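Local atomic coordinates of ferrous iron uptake transporter protein B (Streptococcus thermophilus, PDB entry 3TAH), a protein that probably takes up ferrous iron across the cell membrane in a GTP-driven process, and is represented here by its N-terminal cytosolic part, with the G-protein domain. Residues S18-I23 / E39-L44; P57-M62 / L97-Q102; L85-A90 / A113-D118. The protein carries 1 engineered substitution. All blocks are in the same frame, centred on the assembly; numbering follows the deposited sequence.

Interaction 1: residues S18-I23 / E39-L44; sequences SLFNLI and ERKSGL. With BGO (3'-O-(N-methylanthraniloyl)guanosine-5'-diphosphate), chain C.
With CG anti to the backbone N in both residues (chi1 -177° in Phe20, -178° in Lys41), the Phe20 ring leaves helix 16-24 and the Lys41 chain leaves strand 39-45 toward one another. Lys41 then bends at chi3 (64°), and its methylenes run past the outer corner of the ring at a slant. CD and CE of Lys41 each lie 3.7 Å from Phe20 CE2, while CG stays near CZ. The same ring tip presses its edge against the strand backbone: Phe20 CZ is 3.7 Å from Ser42 C, which lies in the ring plane, and equally close to Gly43 N. Gly43 has no side chain to stand between the strand and this edge, and the ring abuts the main chain directly. Ile53 of strand 51-55 and Gln28 of strand 28-32 also touch Phe20.

The ammonium end is treated differently. A water bridges the segments, accepting from Lys41 NZ (2.7 Å) and donating to Asn21 OD1 (2.7 Å). Glu39 OE2 makes a long salt bridge to the same NZ at 3.9 Å, and Asp55 also touches the lysine side chain.

One helical turn before Asn21, Ser18 grips the alpha-phosphate of the bound nucleotide: its N and OG both donate to BGO O1A, at 2.8 and 2.9 Å. The P-loop helix is thus tied to phosphate at its start and packed through Phe20 on the sheet. The contact joins apolar packing to a water-bridged charge: the lysine gives its carbons to the aromatic ring, and its charge, probably stabilised by the nearby carboxylates, to water.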
loop_
_atom_site.group_PDB
_atom_site.type_symbol
_atom_site.label_atom_id
_atom_site.label_comp_id
_atom_site.label_asym_id
_atom_site.label_seq_id
_atom_site.Cartn_x
_atom_site.Cartn_y
_atom_site.Cartn_z
ATOM N N SER A 18 -1.867 -13.125 12.791
ATOM C CA SER A 18 -0.841 -13.795 13.578
ATOM C C SER A 18 0.195 -12.798 14.066
ATOM O O SER A 18 0.574 -12.844 15.236
ATOM C CB SER A 18 -0.156 -14.910 12.788
ATOM O OG SER A 18 -1.072 -15.943 12.459
ATOM N N LEU A 19 0.654 -11.905 13.180
ATOM C CA LEU A 19 1.618 -10.869 13.583
ATOM C C LEU A 19 0.969 -9.833 14.496
ATOM O O LEU A 19 1.562 -9.427 15.476
ATOM C CB LEU A 19 2.246 -10.164 12.378
ATOM C CG LEU A 19 3.180 -11.021 11.533
ATOM C CD1 LEU A 19 3.570 -10.306 10.237
ATOM C CD2 LEU A 19 4.428 -11.413 12.298
ATOM N N PHE A 20 -0.243 -9.407 14.176
ATOM C CA PHE A 20 -0.974 -8.501 15.068
ATOM C C PHE A 20 -1.004 -9.033 16.506
ATOM O O PHE A 20 -0.699 -8.299 17.466
ATOM C CB PHE A 20 -2.404 -8.267 14.572
ATOM C CG PHE A 20 -3.165 -7.286 15.414
ATOM C CD1 PHE A 20 -2.960 -5.922 15.259
ATOM C CD2 PHE A 20 -4.066 -7.723 16.382
ATOM C CE1 PHE A 20 -3.652 -4.992 16.048
ATOM C CE2 PHE A 20 -4.767 -6.792 17.173
ATOM C CZ PHE A 20 -4.553 -5.424 16.993
ATOM N N ASN A 21 -1.367 -10.305 16.646
ATOM C CA ASN A 21 -1.451 -10.952 17.969
ATOM C C ASN A 21 -0.110 -11.032 18.673
ATOM O O ASN A 21 -0.044 -10.785 19.876
ATOM C CB ASN A 21 -2.118 -12.333 17.869
ATOM C CG ASN A 21 -3.582 -12.241 17.492
ATOM O OD1 ASN A 21 -4.218 -11.209 17.692
ATOM N ND2 ASN A 21 -4.131 -13.322 16.940
ATOM N N LEU A 22 0.959 -11.350 17.937
ATOM C CA LEU A 22 2.306 -11.341 18.515
ATOM C C LEU A 22 2.750 -9.954 18.971
ATOM O O LEU A 22 3.317 -9.798 20.055
ATOM C CB LEU A 22 3.339 -11.871 17.519
ATOM C CG LEU A 22 3.475 -13.378 17.374
ATOM C CD1 LEU A 22 4.416 -13.694 16.217
ATOM C CD2 LEU A 22 4.004 -13.970 18.691
ATOM N N ILE A 23 2.493 -8.952 18.139
ATOM C CA ILE A 23 2.959 -7.592 18.386
ATOM C C ILE A 23 2.231 -6.931 19.555
ATOM O O ILE A 23 2.868 -6.206 20.329
ATOM C CB ILE A 23 2.807 -6.696 17.125
ATOM C CG1 ILE A 23 3.733 -7.171 16.003
ATOM C CG2 ILE A 23 3.147 -5.238 17.450
ATOM C CD1 ILE A 23 3.307 -6.689 14.628
ATOM N N GLU A 39 -15.054 -4.729 11.032
ATOM C CA GLU A 39 -14.358 -4.688 12.318
ATOM C C GLU A 39 -13.289 -3.602 12.340
ATOM O O GLU A 39 -12.533 -3.453 11.381
ATOM C CB GLU A 39 -13.708 -6.044 12.627
ATOM C CG GLU A 39 -12.738 -6.057 13.804
ATOM C CD GLU A 39 -12.001 -7.373 13.907
ATOM O OE1 GLU A 39 -12.583 -8.304 14.499
ATOM O OE2 GLU A 39 -10.853 -7.461 13.397
ATOM N N ARG A 40 -13.240 -2.854 13.438
ATOM C CA ARG A 40 -12.162 -1.914 13.703
ATOM C C ARG A 40 -11.400 -2.436 14.901
ATOM O O ARG A 40 -11.967 -2.536 15.999
ATOM C CB ARG A 40 -12.719 -0.532 13.998
ATOM C CG ARG A 40 -11.688 0.551 14.238
ATOM C CD ARG A 40 -12.428 1.852 14.501
ATOM N NE ARG A 40 -11.560 3.018 14.549
ATOM C CZ ARG A 40 -11.995 4.267 14.738
ATOM N NH1 ARG A 40 -13.295 4.528 14.916
ATOM N NH2 ARG A 40 -11.117 5.267 14.763
ATOM N N LYS A 41 -10.124 -2.763 14.694
ATOM C CA LYS A 41 -9.307 -3.361 15.735
ATOM C C LYS A 41 -7.959 -2.669 15.817
ATOM O O LYS A 41 -7.319 -2.421 14.799
ATOM C CB LYS A 41 -9.094 -4.842 15.467
ATOM C CG LYS A 41 -8.274 -5.569 16.545
ATOM C CD LYS A 41 -8.331 -7.082 16.365
ATOM C CE LYS A 41 -7.689 -7.541 15.046
ATOM N NZ LYS A 41 -7.606 -9.036 14.966
ATOM N N SER A 42 -7.540 -2.391 17.044
ATOM C CA SER A 42 -6.235 -1.814 17.301
ATOM C C SER A 42 -5.681 -2.347 18.605
ATOM O O SER A 42 -6.414 -2.925 19.416
ATOM C CB SER A 42 -6.323 -0.297 17.362
ATOM O OG SER A 42 -7.128 0.110 18.460
ATOM N N GLY A 43 -4.383 -2.136 18.778
ATOM C CA GLY A 43 -3.669 -2.514 19.999
ATOM C C GLY A 43 -2.348 -1.795 20.107
ATOM O O GLY A 43 -1.754 -1.429 19.090
ATOM N N LEU A 44 -1.881 -1.582 21.339
ATOM C CA LEU A 44 -0.573 -0.992 21.580
ATOM C C LEU A 44 0.511 -2.055 21.422
ATOM O O LEU A 44 0.274 -3.235 21.710
ATOM C CB LEU A 44 -0.510 -0.372 22.979
ATOM C CG LEU A 44 -1.529 0.752 23.245
ATOM C CD1 LEU A 44 -1.326 1.336 24.661
ATOM C CD2 LEU A 44 -1.467 1.853 22.190
HETATM C "C'" BGO C . -3.481 -21.489 10.455
HETATM N N1 BGO C . 4.782 -18.925 9.005
HETATM C C2 BGO C . 3.959 -20.069 8.910
HETATM N N2 BGO C . 4.500 -21.257 8.677
HETATM N N3 BGO C . 2.629 -19.944 9.049
HETATM C C4 BGO C . 2.095 -18.728 9.291
HETATM C C5 BGO C . 2.860 -17.560 9.396
HETATM C C6 BGO C . 4.244 -17.658 9.254
HETATM O O6 BGO C . 4.991 -16.674 9.340
HETATM N N7 BGO C . 2.011 -16.560 9.634
HETATM C C8 BGO C . 0.766 -17.039 9.676
HETATM N N9 BGO C . 0.838 -18.361 9.471
HETATM P PA BGO C . -3.422 -15.390 9.502
HETATM P PB BGO C . -4.464 -13.094 8.040
HETATM C "C1'" BGO C . -3.615 -23.022 10.325
HETATM O "O1'" BGO C . -3.962 -20.892 11.410
HETATM O O1A BGO C . -2.690 -14.623 10.513
HETATM C C1B BGO C . -0.193 -19.350 9.393
HETATM O O1B BGO C . -3.676 -12.268 7.125
HETATM C "C2'" BGO C . -4.082 -23.802 11.393
HETATM N "N2'" BGO C . -4.442 -23.270 12.565
HETATM O "O2'" BGO C . -1.124 -19.914 11.477
HETATM O O2A BGO C . -4.776 -15.949 9.827
HETATM C C2B BGO C . -1.349 -19.247 10.252
HETATM O O2B BGO C . -4.654 -12.535 9.367
HETATM C "C3'" BGO C . -4.177 -25.179 11.216
HETATM O "O3'" BGO C . -2.827 -20.811 9.551
HETATM O O3A BGO C . -3.616 -14.493 8.160
HETATM C C3B BGO C . -2.739 -19.398 9.816
HETATM O O3B BGO C . -5.732 -13.606 7.426
HETATM C "C4'" BGO C . -3.808 -25.769 10.022
HETATM O "O4'" BGO C . -0.928 -19.035 8.157
HETATM C C4B BGO C . -2.435 -18.966 8.383
HETATM C "C5'" BGO C . -3.342 -25.006 8.959
HETATM O "O5'" BGO C . -2.479 -16.594 8.998
HETATM C C5B BGO C . -2.904 -17.547 8.012
HETATM C "C6'" BGO C . -3.245 -23.618 9.116
HETATM C "CM'" BGO C . -5.373 -23.931 13.498
HETATM O O HOH W 1 -6.738 -10.281 17.151
#

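Interaction 2: residues P57-M62 / L97-Q102; sequences PGIYSM and LYLTTQ
Leu99 pushes its two methyl groups against the loop that follows strand 51-55: CD1 sits 3.9 Å from Ser61 CA, and CD2 lies 3.4 Å from Ile59 O. The Ile59 side chain meets it at about a right angle, and the CD1 atoms of Ile59 and Leu99 come within 4.0 Å. Leu99 CB faces Tyr60 O, which also approaches the edge of the Tyr98 ring in its plane. A water accepts from Leu99 N and probably donates to Tyr60 O, linking loop and helix 93-105.

One turn further along the helix, the amide of Gln102 spans Ser61 and Met62. OE1 accepts from Met62 N at 2.9 Å (N-H...O 156°), the donor tilted from the carbonyl plane. In one of two Ser61 conformers, NE2 donates to Ser61 OG at 2.9 Å, with the hydroxyl nearly in the amide plane, so this bond is less certain than that of Met62 N. Met62, bent at chi3 (-70°), runs past Gln102 in the opposite direction and brings its CE to 3.6 Å from Gln102 CB.

Residues 57 and 58 belong to the DxxG (G3) motif, and the loop they begin corresponds to switch II of related GTPases. Ile59 O also accepts from Asn11 ND2, and the Ile59 backbone bonds to Gly10, tying the loop to the P-loop, while helix 241-259 covers Tyr98, whose ring stacks on Tyr250. The contact has a polar and an apolar half: the Gln102 amide bonds to Met62 N and Ser61 OG, and the Leu99 methyls pack on Ile59 and Ser61, which probably helps to set the path of this switch II loop in the GDP-analogue complex.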
loop_
_atom_site.group_PDB
_atom_site.type_symbol
_atom_site.label_atom_id
_atom_site.label_comp_id
_atom_site.label_asym_id
_atom_site.label_seq_id
_atom_site.Cartn_x
_atom_site.Cartn_y
_atom_site.Cartn_z
ATOM N N PRO A 57 -8.485 -4.156 7.470
ATOM C CA PRO A 57 -8.992 -5.415 6.898
ATOM C C PRO A 57 -8.028 -5.981 5.867
ATOM O O PRO A 57 -7.391 -5.215 5.142
ATOM C CB PRO A 57 -10.299 -5.013 6.202
ATOM C CG PRO A 57 -10.629 -3.673 6.667
ATOM C CD PRO A 57 -9.409 -3.028 7.240
ATOM N N GLY A 58 -7.909 -7.301 5.829
ATOM C CA GLY A 58 -7.112 -7.964 4.808
ATOM C C GLY A 58 -7.738 -7.715 3.444
ATOM O O GLY A 58 -8.929 -7.987 3.244
ATOM N N ILE A 59 -6.952 -7.187 2.510
ATOM C CA ILE A 59 -7.425 -6.905 1.151
ATOM C C ILE A 59 -6.351 -7.227 0.118
ATOM O O ILE A 59 -5.160 -7.299 0.441
ATOM C CB ILE A 59 -7.868 -5.430 0.988
ATOM C CG1 ILE A 59 -6.716 -4.457 1.269
ATOM C CG2 ILE A 59 -9.027 -5.101 1.926
ATOM C CD1 ILE A 59 -7.088 -2.999 0.999
ATOM N N TYR A 60 -6.780 -7.409 -1.126
ATOM C CA TYR A 60 -5.880 -7.651 -2.267
ATOM C C TYR A 60 -5.544 -6.402 -3.095
ATOM O O TYR A 60 -4.548 -6.375 -3.822
ATOM C CB TYR A 60 -6.517 -8.682 -3.207
ATOM C CG TYR A 60 -6.612 -10.033 -2.571
ATOM C CD1 TYR A 60 -5.471 -10.809 -2.401
ATOM C CD2 TYR A 60 -7.825 -10.541 -2.124
ATOM C CE1 TYR A 60 -5.530 -12.052 -1.805
ATOM C CE2 TYR A 60 -7.892 -11.793 -1.523
ATOM C CZ TYR A 60 -6.741 -12.544 -1.370
ATOM O OH TYR A 60 -6.787 -13.790 -0.764
ATOM N N SER A 61 -6.378 -5.378 -2.969
ATOM C CA SER A 61 -6.240 -4.165 -3.756
ATOM C C SER A 61 -7.040 -3.083 -3.071
ATOM O O SER A 61 -7.749 -3.381 -2.122
ATOM C CB SER A 61 -6.770 -4.404 -5.172
ATOM O OG SER A 61 -6.489 -3.303 -6.014
ATOM N N MET A 62 -6.895 -1.837 -3.509
ATOM C CA MET A 62 -7.711 -0.725 -3.004
ATOM C C MET A 62 -8.680 -0.271 -4.107
ATOM O O MET A 62 -8.580 0.841 -4.652
ATOM C CB MET A 62 -6.826 0.404 -2.476
ATOM C CG MET A 62 -6.308 0.103 -1.081
ATOM S SD MET A 62 -5.474 1.509 -0.327
ATOM C CE MET A 62 -4.071 1.501 -1.356
ATOM N N LEU A 97 2.494 -8.232 -3.712
ATOM C CA LEU A 97 3.058 -6.901 -4.003
ATOM C C LEU A 97 2.128 -6.019 -4.846
ATOM O O LEU A 97 2.364 -4.822 -4.970
ATOM C CB LEU A 97 4.444 -6.993 -4.661
ATOM C CG LEU A 97 5.575 -7.579 -3.807
ATOM C CD1 LEU A 97 6.797 -7.776 -4.672
ATOM C CD2 LEU A 97 5.901 -6.691 -2.568
ATOM N N TYR A 98 1.083 -6.599 -5.431
ATOM C CA TYR A 98 0.088 -5.811 -6.153
ATOM C C TYR A 98 -0.492 -4.730 -5.241
ATOM O O TYR A 98 -0.488 -3.538 -5.575
ATOM C CB TYR A 98 -0.995 -6.729 -6.711
ATOM C CG TYR A 98 -1.991 -6.038 -7.597
ATOM C CD1 TYR A 98 -1.722 -5.820 -8.949
ATOM C CD2 TYR A 98 -3.215 -5.615 -7.096
ATOM C CE1 TYR A 98 -2.625 -5.190 -9.759
ATOM C CE2 TYR A 98 -4.133 -4.986 -7.914
ATOM C CZ TYR A 98 -3.825 -4.780 -9.238
ATOM O OH TYR A 98 -4.725 -4.161 -10.041
ATOM N N LEU A 99 -0.952 -5.144 -4.070
ATOM C CA LEU A 99 -1.408 -4.203 -3.056
ATOM C C LEU A 99 -0.275 -3.249 -2.626
ATOM O O LEU A 99 -0.492 -2.055 -2.489
ATOM C CB LEU A 99 -1.936 -4.950 -1.825
ATOM C CG LEU A 99 -2.438 -4.093 -0.655
ATOM C CD1 LEU A 99 -3.660 -3.231 -1.032
ATOM C CD2 LEU A 99 -2.745 -4.973 0.548
ATOM N N THR A 100 0.927 -3.788 -2.416
ATOM C CA THR A 100 2.053 -3.011 -1.940
ATOM C C THR A 100 2.278 -1.767 -2.808
ATOM O O THR A 100 2.491 -0.661 -2.284
ATOM C CB THR A 100 3.328 -3.874 -1.916
ATOM O OG1 THR A 100 3.099 -5.053 -1.128
ATOM C CG2 THR A 100 4.501 -3.062 -1.375
ATOM N N THR A 101 2.204 -1.937 -4.131
ATOM C CA THR A 101 2.434 -0.797 -5.035
ATOM C C THR A 101 1.434 0.329 -4.757
ATOM O O THR A 101 1.774 1.514 -4.777
ATOM C CB THR A 101 2.409 -1.207 -6.537
ATOM O OG1 THR A 101 1.118 -1.713 -6.905
ATOM C CG2 THR A 101 3.502 -2.244 -6.866
ATOM N N GLN A 102 0.197 -0.044 -4.479
ATOM C CA GLN A 102 -0.844 0.918 -4.166
ATOM C C GLN A 102 -0.661 1.585 -2.811
ATOM O O GLN A 102 -0.952 2.772 -2.662
ATOM C CB GLN A 102 -2.211 0.244 -4.231
ATOM C CG GLN A 102 -2.560 -0.327 -5.594
ATOM C CD GLN A 102 -3.818 -1.147 -5.540
ATOM O OE1 GLN A 102 -4.853 -0.644 -5.116
ATOM N NE2 GLN A 102 -3.742 -2.416 -5.945
HETATM O O HOH W 2 -2.216 -7.870 -3.478
#

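Interaction 3: residues L85-A90 / A113-D118; sequences LNVVDA and ALNMID. With BGO (3'-O-(N-methylanthraniloyl)guanosine-5'-diphosphate), chain C.
Strands 83-89 and 110-115, parallel neighbours, frame a beta-alpha-beta crossover in the P-loop GTPase fold, and the second strand runs out into the guanine-recognising NxxD (G4) motif, Asn115 to Asp118. Four backbone bonds zip them together: Ala113 N to Asn86 O, Val88 N to Ala113 O (2.9 Å, nearly straight at 173°), Asn115 N to Val88 O (2.7 Å) and Ala90 N to Asn115 O.

Apolar packing follows the two faces of the sheet. Val87 CG1 lies alongside Asn115 CB at 4.0 Å, both side chains pointing the same way. On the other face Val88 CG1 meets Leu114 CD1, which also covers Ala90 CB (3.8 Å); Ile117 CD1 closes on the same methyl.

Polar contacts read the base. Asn115, its CG anti to the backbone N (chi1 -164°), donates from ND2 to BGO N7 at 3.2 Å, while its OD1 is held by Thr143. Met116 N reaches BGO O6. Asp118 grips the Watson-Crick side of the guanine, at N1 and N2: BGO N2 donates to Asp118 OD2 at 2.9 Å and BGO N1 to Asp118 OD1 at 2.8 Å, N-H...O 178°.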
loop_
_atom_site.group_PDB
_atom_site.type_symbol
_atom_site.label_atom_id
_atom_site.label_comp_id
_atom_site.label_asym_id
_atom_site.label_seq_id
_atom_site.Cartn_x
_atom_site.Cartn_y
_atom_site.Cartn_z
ATOM N N LEU A 85 2.736 -0.668 7.879
ATOM C CA LEU A 85 3.466 -1.930 8.038
ATOM C C LEU A 85 2.703 -2.956 7.200
ATOM O O LEU A 85 1.595 -3.394 7.548
ATOM C CB LEU A 85 3.573 -2.341 9.510
ATOM C CG LEU A 85 4.340 -3.636 9.811
ATOM C CD1 LEU A 85 5.726 -3.693 9.194
ATOM C CD2 LEU A 85 4.442 -3.804 11.328
ATOM N N ASN A 86 3.306 -3.302 6.069
ATOM C CA ASN A 86 2.682 -4.112 5.030
ATOM C C ASN A 86 3.142 -5.553 5.222
ATOM O O ASN A 86 4.323 -5.849 5.035
ATOM C CB ASN A 86 3.067 -3.525 3.650
ATOM C CG ASN A 86 2.547 -4.324 2.462
ATOM O OD1 ASN A 86 3.128 -4.265 1.367
ATOM N ND2 ASN A 86 1.457 -5.058 2.650
ATOM N N VAL A 87 2.207 -6.429 5.598
ATOM C CA VAL A 87 2.476 -7.869 5.764
ATOM C C VAL A 87 2.332 -8.534 4.393
ATOM O O VAL A 87 1.268 -8.474 3.768
ATOM C CB VAL A 87 1.524 -8.524 6.797
ATOM C CG1 VAL A 87 1.829 -10.015 6.972
ATOM C CG2 VAL A 87 1.611 -7.792 8.129
ATOM N N VAL A 88 3.422 -9.143 3.938
ATOM C CA VAL A 88 3.520 -9.784 2.627
ATOM C C VAL A 88 3.894 -11.260 2.786
ATOM O O VAL A 88 4.860 -11.587 3.471
ATOM C CB VAL A 88 4.581 -9.055 1.763
ATOM C CG1 VAL A 88 4.962 -9.837 0.485
ATOM C CG2 VAL A 88 4.087 -7.636 1.421
ATOM N N ASP A 89 3.115 -12.126 2.141
ATOM C CA ASP A 89 3.364 -13.556 2.082
ATOM C C ASP A 89 4.502 -13.875 1.112
ATOM O O ASP A 89 4.315 -13.864 -0.122
ATOM C CB ASP A 89 2.082 -14.270 1.638
ATOM C CG ASP A 89 2.229 -15.786 1.566
ATOM O OD1 ASP A 89 3.306 -16.337 1.848
ATOM O OD2 ASP A 89 1.234 -16.429 1.214
ATOM N N ALA A 90 5.666 -14.191 1.678
ATOM C CA ALA A 90 6.868 -14.491 0.895
ATOM C C ALA A 90 6.682 -15.624 -0.110
ATOM O O ALA A 90 7.346 -15.622 -1.143
ATOM C CB ALA A 90 8.029 -14.815 1.805
ATOM N N ALA A 113 6.854 -6.421 6.252
ATOM C CA ALA A 113 7.151 -7.643 7.004
ATOM C C ALA A 113 6.989 -8.735 5.955
ATOM O O ALA A 113 5.879 -9.046 5.540
ATOM C CB ALA A 113 6.189 -7.862 8.186
ATOM N N LEU A 114 8.114 -9.301 5.530
ATOM C CA LEU A 114 8.146 -10.329 4.512
ATOM C C LEU A 114 7.955 -11.612 5.303
ATOM O O LEU A 114 8.939 -12.230 5.739
ATOM C CB LEU A 114 9.470 -10.284 3.737
ATOM C CG LEU A 114 9.654 -11.339 2.635
ATOM C CD1 LEU A 114 8.633 -11.112 1.530
ATOM C CD2 LEU A 114 11.060 -11.350 2.050
ATOM N N ASN A 115 6.678 -11.976 5.471
ATOM C CA ASN A 115 6.219 -13.018 6.389
ATOM C C ASN A 115 6.185 -14.402 5.712
ATOM O O ASN A 115 6.334 -14.503 4.493
ATOM C CB ASN A 115 4.862 -12.594 7.000
ATOM C CG ASN A 115 4.474 -13.403 8.235
ATOM O OD1 ASN A 115 5.268 -13.564 9.162
ATOM N ND2 ASN A 115 3.243 -13.908 8.256
ATOM N N MET A 116 6.001 -15.468 6.490
ATOM C CA MET A 116 6.031 -16.847 5.977
ATOM C C MET A 116 7.416 -17.245 5.489
ATOM O O MET A 116 7.538 -18.162 4.673
ATOM C CB MET A 116 5.057 -17.059 4.820
ATOM C CG MET A 116 3.637 -16.686 5.133
ATOM S SD MET A 116 2.803 -18.075 5.912
ATOM C CE MET A 116 1.229 -17.297 6.235
ATOM N N ILE A 117 8.453 -16.570 5.987
ATOM C CA ILE A 117 9.814 -16.804 5.512
ATOM C C ILE A 117 10.285 -18.245 5.821
ATOM O O ILE A 117 11.097 -18.823 5.081
ATOM C CB ILE A 117 10.797 -15.703 6.047
ATOM C CG1 ILE A 117 11.923 -15.465 5.041
ATOM C CG2 ILE A 117 11.332 -16.032 7.451
ATOM C CD1 ILE A 117 11.450 -14.781 3.751
ATOM N N ASP A 118 9.763 -18.822 6.900
ATOM C CA ASP A 118 10.090 -20.215 7.263
ATOM C C ASP A 118 9.525 -21.254 6.278
ATOM O O ASP A 118 10.095 -22.332 6.130
ATOM C CB ASP A 118 9.582 -20.531 8.672
ATOM C CG ASP A 118 8.075 -20.393 8.789
ATOM O OD1 ASP A 118 7.583 -19.256 8.668
ATOM O OD2 ASP A 118 7.371 -21.403 8.991
HETATM C "C'" BGO C . -3.481 -21.489 10.455
HETATM N N1 BGO C . 4.782 -18.925 9.005
HETATM C C2 BGO C . 3.959 -20.069 8.910
HETATM N N2 BGO C . 4.500 -21.257 8.677
HETATM N N3 BGO C . 2.629 -19.944 9.049
HETATM C C4 BGO C . 2.095 -18.728 9.291
HETATM C C5 BGO C . 2.860 -17.560 9.396
HETATM C C6 BGO C . 4.244 -17.658 9.254
HETATM O O6 BGO C . 4.991 -16.674 9.340
HETATM N N7 BGO C . 2.011 -16.560 9.634
HETATM C C8 BGO C . 0.766 -17.039 9.676
HETATM N N9 BGO C . 0.838 -18.361 9.471
HETATM P PA BGO C . -3.422 -15.390 9.502
HETATM P PB BGO C . -4.464 -13.094 8.040
HETATM C "C1'" BGO C . -3.615 -23.022 10.325
HETATM O "O1'" BGO C . -3.962 -20.892 11.410
HETATM O O1A BGO C . -2.690 -14.623 10.513
HETATM C C1B BGO C . -0.193 -19.350 9.393
HETATM O O1B BGO C . -3.676 -12.268 7.125
HETATM C "C2'" BGO C . -4.082 -23.802 11.393
HETATM N "N2'" BGO C . -4.442 -23.270 12.565
HETATM O "O2'" BGO C . -1.124 -19.914 11.477
HETATM O O2A BGO C . -4.776 -15.949 9.827
HETATM C C2B BGO C . -1.349 -19.247 10.252
HETATM O O2B BGO C . -4.654 -12.535 9.367
HETATM C "C3'" BGO C . -4.177 -25.179 11.216
HETATM O "O3'" BGO C . -2.827 -20.811 9.551
HETATM O O3A BGO C . -3.616 -14.493 8.160
HETATM C C3B BGO C . -2.739 -19.398 9.816
HETATM O O3B BGO C . -5.732 -13.606 7.426
HETATM C "C4'" BGO C . -3.808 -25.769 10.022
HETATM O "O4'" BGO C . -0.928 -19.035 8.157
HETATM C C4B BGO C . -2.435 -18.966 8.383
HETATM C "C5'" BGO C . -3.342 -25.006 8.959
HETATM O "O5'" BGO C . -2.479 -16.594 8.998
HETATM C C5B BGO C . -2.904 -17.547 8.012
HETATM C "C6'" BGO C . -3.245 -23.618 9.116
HETATM C "CM'" BGO C . -5.373 -23.931 13.498
#

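Overall arrangement
From the N terminus, interaction 1 comes first and is complete before the others begin: it closes the short excursion between helix 16-24 and strand 39-45, which includes strand 28-32. Interactions 2 and 3 then cross, since residues 57-62 are followed by 85-90, then 97-102, then 113-118; helix 93-105 thereby links the loop after strand 51-55 to the crossover it belongs to. Thr100 OG1 and Asn86 OD1, 2.6 Å apart in a probable hydrogen bond, join these two contacts. Leu19 CD1 packs on Val87 CG1 and Asn115 CG, bringing interaction 1 against interaction 3, and the nucleotide touches both, at phosphate and base respectively.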